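Local coordinates for protein sulfatase (Bacteroides fragilis CAG:558, PDB 6USS) that probably hydrolyses aryl sulfate esters as a calcium-dependent sulfatase of the human gut microbiota, at residues 381-390 / 398-408. The protein carries 1 engineered substitution. Sequence-based numbering, arbitrary orientation.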
# COMPACT_ATOMS: atom_id res chain seq x y z
N GLU A 381 -9.54 21.19 7.00
CA GLU A 381 -8.31 21.20 6.20
C GLU A 381 -7.08 21.57 7.01
O GLU A 381 -5.96 21.28 6.58
CB GLU A 381 -8.41 22.15 5.00
CG GLU A 381 -8.68 23.59 5.35
CD GLU A 381 -10.12 23.99 5.01
OE1 GLU A 381 -10.32 25.15 4.55
OE2 GLU A 381 -11.04 23.15 5.20
N ASP A 382 -7.26 22.22 8.18
CA ASP A 382 -6.13 22.53 9.06
C ASP A 382 -5.48 21.28 9.65
O ASP A 382 -4.29 21.32 10.02
CB ASP A 382 -6.58 23.43 10.21
CG ASP A 382 -7.26 24.71 9.74
OD1 ASP A 382 -7.07 25.10 8.56
OD2 ASP A 382 -7.99 25.32 10.56
N PHE A 383 -6.24 20.18 9.78
CA PHE A 383 -5.68 18.92 10.29
C PHE A 383 -4.45 18.47 9.50
O PHE A 383 -3.54 17.86 10.07
CB PHE A 383 -6.75 17.82 10.25
CG PHE A 383 -7.74 17.86 11.39
CD1 PHE A 383 -8.48 19.01 11.65
CD2 PHE A 383 -7.97 16.74 12.16
CE1 PHE A 383 -9.42 19.04 12.70
CE2 PHE A 383 -8.91 16.76 13.21
CZ PHE A 383 -9.63 17.92 13.48
N TYR A 384 -4.42 18.79 8.19
CA TYR A 384 -3.32 18.33 7.33
C TYR A 384 -1.98 18.96 7.72
O TYR A 384 -1.06 18.22 8.11
CB TYR A 384 -3.69 18.58 5.87
CG TYR A 384 -2.74 18.17 4.78
CD1 TYR A 384 -1.51 18.80 4.62
CD2 TYR A 384 -3.12 17.21 3.85
CE1 TYR A 384 -0.67 18.44 3.58
CE2 TYR A 384 -2.30 16.86 2.80
CZ TYR A 384 -1.08 17.48 2.67
OH TYR A 384 -0.26 17.11 1.63
N PRO A 385 -1.81 20.29 7.68
CA PRO A 385 -0.55 20.86 8.20
C PRO A 385 -0.30 20.53 9.65
O PRO A 385 0.86 20.39 10.04
CB PRO A 385 -0.72 22.38 8.02
CG PRO A 385 -1.95 22.57 7.22
CD PRO A 385 -2.80 21.36 7.41
N SER A 386 -1.35 20.41 10.48
CA SER A 386 -1.13 20.20 11.92
C SER A 386 -0.56 18.82 12.19
O SER A 386 0.34 18.66 13.03
CB SER A 386 -2.43 20.39 12.70
OG SER A 386 -3.02 21.64 12.42
N ILE A 387 -1.06 17.81 11.50
CA ILE A 387 -0.58 16.45 11.75
C ILE A 387 0.85 16.30 11.24
O ILE A 387 1.69 15.68 11.90
CB ILE A 387 -1.57 15.44 11.13
CG1 ILE A 387 -2.81 15.33 12.04
CG2 ILE A 387 -0.89 14.10 10.92
CD1 ILE A 387 -4.08 14.81 11.38
N LEU A 388 1.17 16.90 10.09
CA LEU A 388 2.55 16.88 9.60
C LEU A 388 3.50 17.57 10.56
O LEU A 388 4.65 17.12 10.74
CB LEU A 388 2.60 17.52 8.21
CG LEU A 388 1.79 16.74 7.18
CD1 LEU A 388 1.79 17.44 5.84
CD2 LEU A 388 2.28 15.29 7.05
N GLU A 389 3.05 18.66 11.19
CA GLU A 389 3.88 19.37 12.17
C GLU A 389 4.03 18.56 13.45
O GLU A 389 5.11 18.54 14.06
CB GLU A 389 3.29 20.74 12.47
CG GLU A 389 3.99 21.51 13.59
CD GLU A 389 3.57 22.98 13.66
OE1 GLU A 389 2.74 23.42 12.81
OE2 GLU A 389 4.08 23.71 14.54
N MET A 390 2.96 17.88 13.87
CA MET A 390 3.07 17.00 15.03
C MET A 390 4.10 15.92 14.76
O MET A 390 4.83 15.50 15.67
CB MET A 390 1.72 16.37 15.35
CG MET A 390 0.74 17.27 16.05
SD MET A 390 -0.90 16.57 15.84
CE MET A 390 -1.89 17.52 16.97
N THR A 398 4.03 19.69 -2.09
CA THR A 398 2.74 19.14 -2.47
C THR A 398 2.41 19.59 -3.89
O THR A 398 2.81 20.69 -4.30
CB THR A 398 1.65 19.60 -1.50
OG1 THR A 398 1.76 21.01 -1.32
CG2 THR A 398 1.80 18.94 -0.14
N VAL A 399 1.68 18.76 -4.64
CA VAL A 399 1.25 19.21 -5.97
C VAL A 399 0.18 20.29 -5.86
O VAL A 399 0.08 21.16 -6.74
CB VAL A 399 0.74 18.04 -6.84
CG1 VAL A 399 1.86 17.02 -7.10
CG2 VAL A 399 -0.50 17.37 -6.23
N GLN A 400 -0.63 20.26 -4.81
CA GLN A 400 -1.75 21.18 -4.64
C GLN A 400 -1.43 22.21 -3.56
O GLN A 400 -0.66 21.92 -2.64
CB GLN A 400 -3.03 20.43 -4.25
CG GLN A 400 -3.10 20.02 -2.77
CD GLN A 400 -2.12 18.90 -2.39
OE1 GLN A 400 -1.26 18.50 -3.18
NE2 GLN A 400 -2.27 18.37 -1.18
N PRO A 401 -2.03 23.40 -3.64
CA PRO A 401 -1.88 24.37 -2.54
C PRO A 401 -2.50 23.83 -1.26
O PRO A 401 -3.45 23.05 -1.29
CB PRO A 401 -2.65 25.61 -3.03
CG PRO A 401 -2.92 25.37 -4.46
CD PRO A 401 -2.97 23.88 -4.66
N ILE A 402 -1.95 24.26 -0.12
CA ILE A 402 -2.44 23.83 1.18
C ILE A 402 -3.22 24.99 1.80
O ILE A 402 -2.63 25.99 2.23
CB ILE A 402 -1.31 23.37 2.10
CG1 ILE A 402 -0.50 22.29 1.41
CG2 ILE A 402 -1.88 22.84 3.41
CD1 ILE A 402 -1.27 21.02 1.22
N ASP A 403 -4.55 24.84 1.87
CA ASP A 403 -5.40 25.86 2.48
C ASP A 403 -5.46 25.75 4.01
O ASP A 403 -5.67 26.77 4.68
CB ASP A 403 -6.79 25.77 1.87
CG ASP A 403 -6.76 25.93 0.34
OD1 ASP A 403 -6.23 26.95 -0.14
OD2 ASP A 403 -7.24 25.04 -0.38
N GLY A 404 -5.26 24.57 4.57
CA GLY A 404 -5.28 24.44 6.02
C GLY A 404 -4.21 25.29 6.68
O GLY A 404 -3.16 25.58 6.11
N ILE A 405 -4.51 25.73 7.91
CA ILE A 405 -3.58 26.49 8.73
C ILE A 405 -3.34 25.71 10.02
O ILE A 405 -4.30 25.34 10.71
CB ILE A 405 -4.13 27.90 9.07
CG1 ILE A 405 -4.48 28.68 7.81
CG2 ILE A 405 -3.11 28.67 9.87
CD1 ILE A 405 -3.26 28.99 6.94
N SER A 406 -2.07 25.45 10.33
CA SER A 406 -1.74 24.68 11.52
C SER A 406 -2.40 25.28 12.76
O SER A 406 -2.40 26.50 12.96
CB SER A 406 -0.24 24.63 11.71
OG SER A 406 0.06 23.79 12.79
N PHE A 407 -3.01 24.42 13.59
CA PHE A 407 -3.54 24.85 14.87
C PHE A 407 -2.63 24.45 16.02
O PHE A 407 -3.03 24.53 17.18
CB PHE A 407 -4.96 24.33 15.10
CG PHE A 407 -5.16 22.84 14.84
CD1 PHE A 407 -4.70 21.88 15.74
CD2 PHE A 407 -5.87 22.41 13.72
CE1 PHE A 407 -4.90 20.51 15.51
CE2 PHE A 407 -6.08 21.03 13.48
CZ PHE A 407 -5.59 20.08 14.38
N ILE A 408 -1.40 24.02 15.72
CA ILE A 408 -0.41 23.72 16.75
C ILE A 408 -0.23 24.94 17.66
O ILE A 408 -0.05 24.77 18.87
CB ILE A 408 0.93 23.28 16.13
CG1 ILE A 408 0.93 21.79 15.78
CG2 ILE A 408 2.07 23.43 17.11
CD1 ILE A 408 -0.32 21.28 15.14
O HOH W 1 -6.16 26.25 12.59
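F407 lays one face of its ring over S386 and turns its edge to the face of F383, with centroids 5.3 Å apart and planes at 74°, an edge-to-face aromatic pair. A serine suits the place beneath the ring: its CB makes a CH-pi contact, while its small OG accepts the backbone N-H of F407 at 3.0 Å, N to OG. The S386 torsion (chi1 -54°) keeps OG beside its own backbone N, where it donates to D382 O one helical turn earlier. I408 slides antiparallel past E389, its CD1 reaching S386 CB and its CG1 lying against E389 CG and CD. The extended E389 chain brings OE1 2.7 Å from S406 OG, which donates to it and accepts from I408 N, an ST turn where helix 408-412 begins.

At the other end, D382 OD1 accepts the N-H of I405 (N to OD1 2.7 Å), nearly straight and from above the carboxylate plane, and also a salt bridge from R421. G404, having no side chain, brings its CA within 3.3 Å of E381 O in a CA-H...O contact. A tyrosine fits at Y384 because its ring packs against I402, CE1 to CD1 3.5 Å, while its buried hydroxyl bonds to T147 O.

The connection to helix 408-412 thus folds back along one side of helix 383-390, which F383 and M390 pack on strands 35-41 and 315-321 of the alkaline phosphatase-like sulfatase fold.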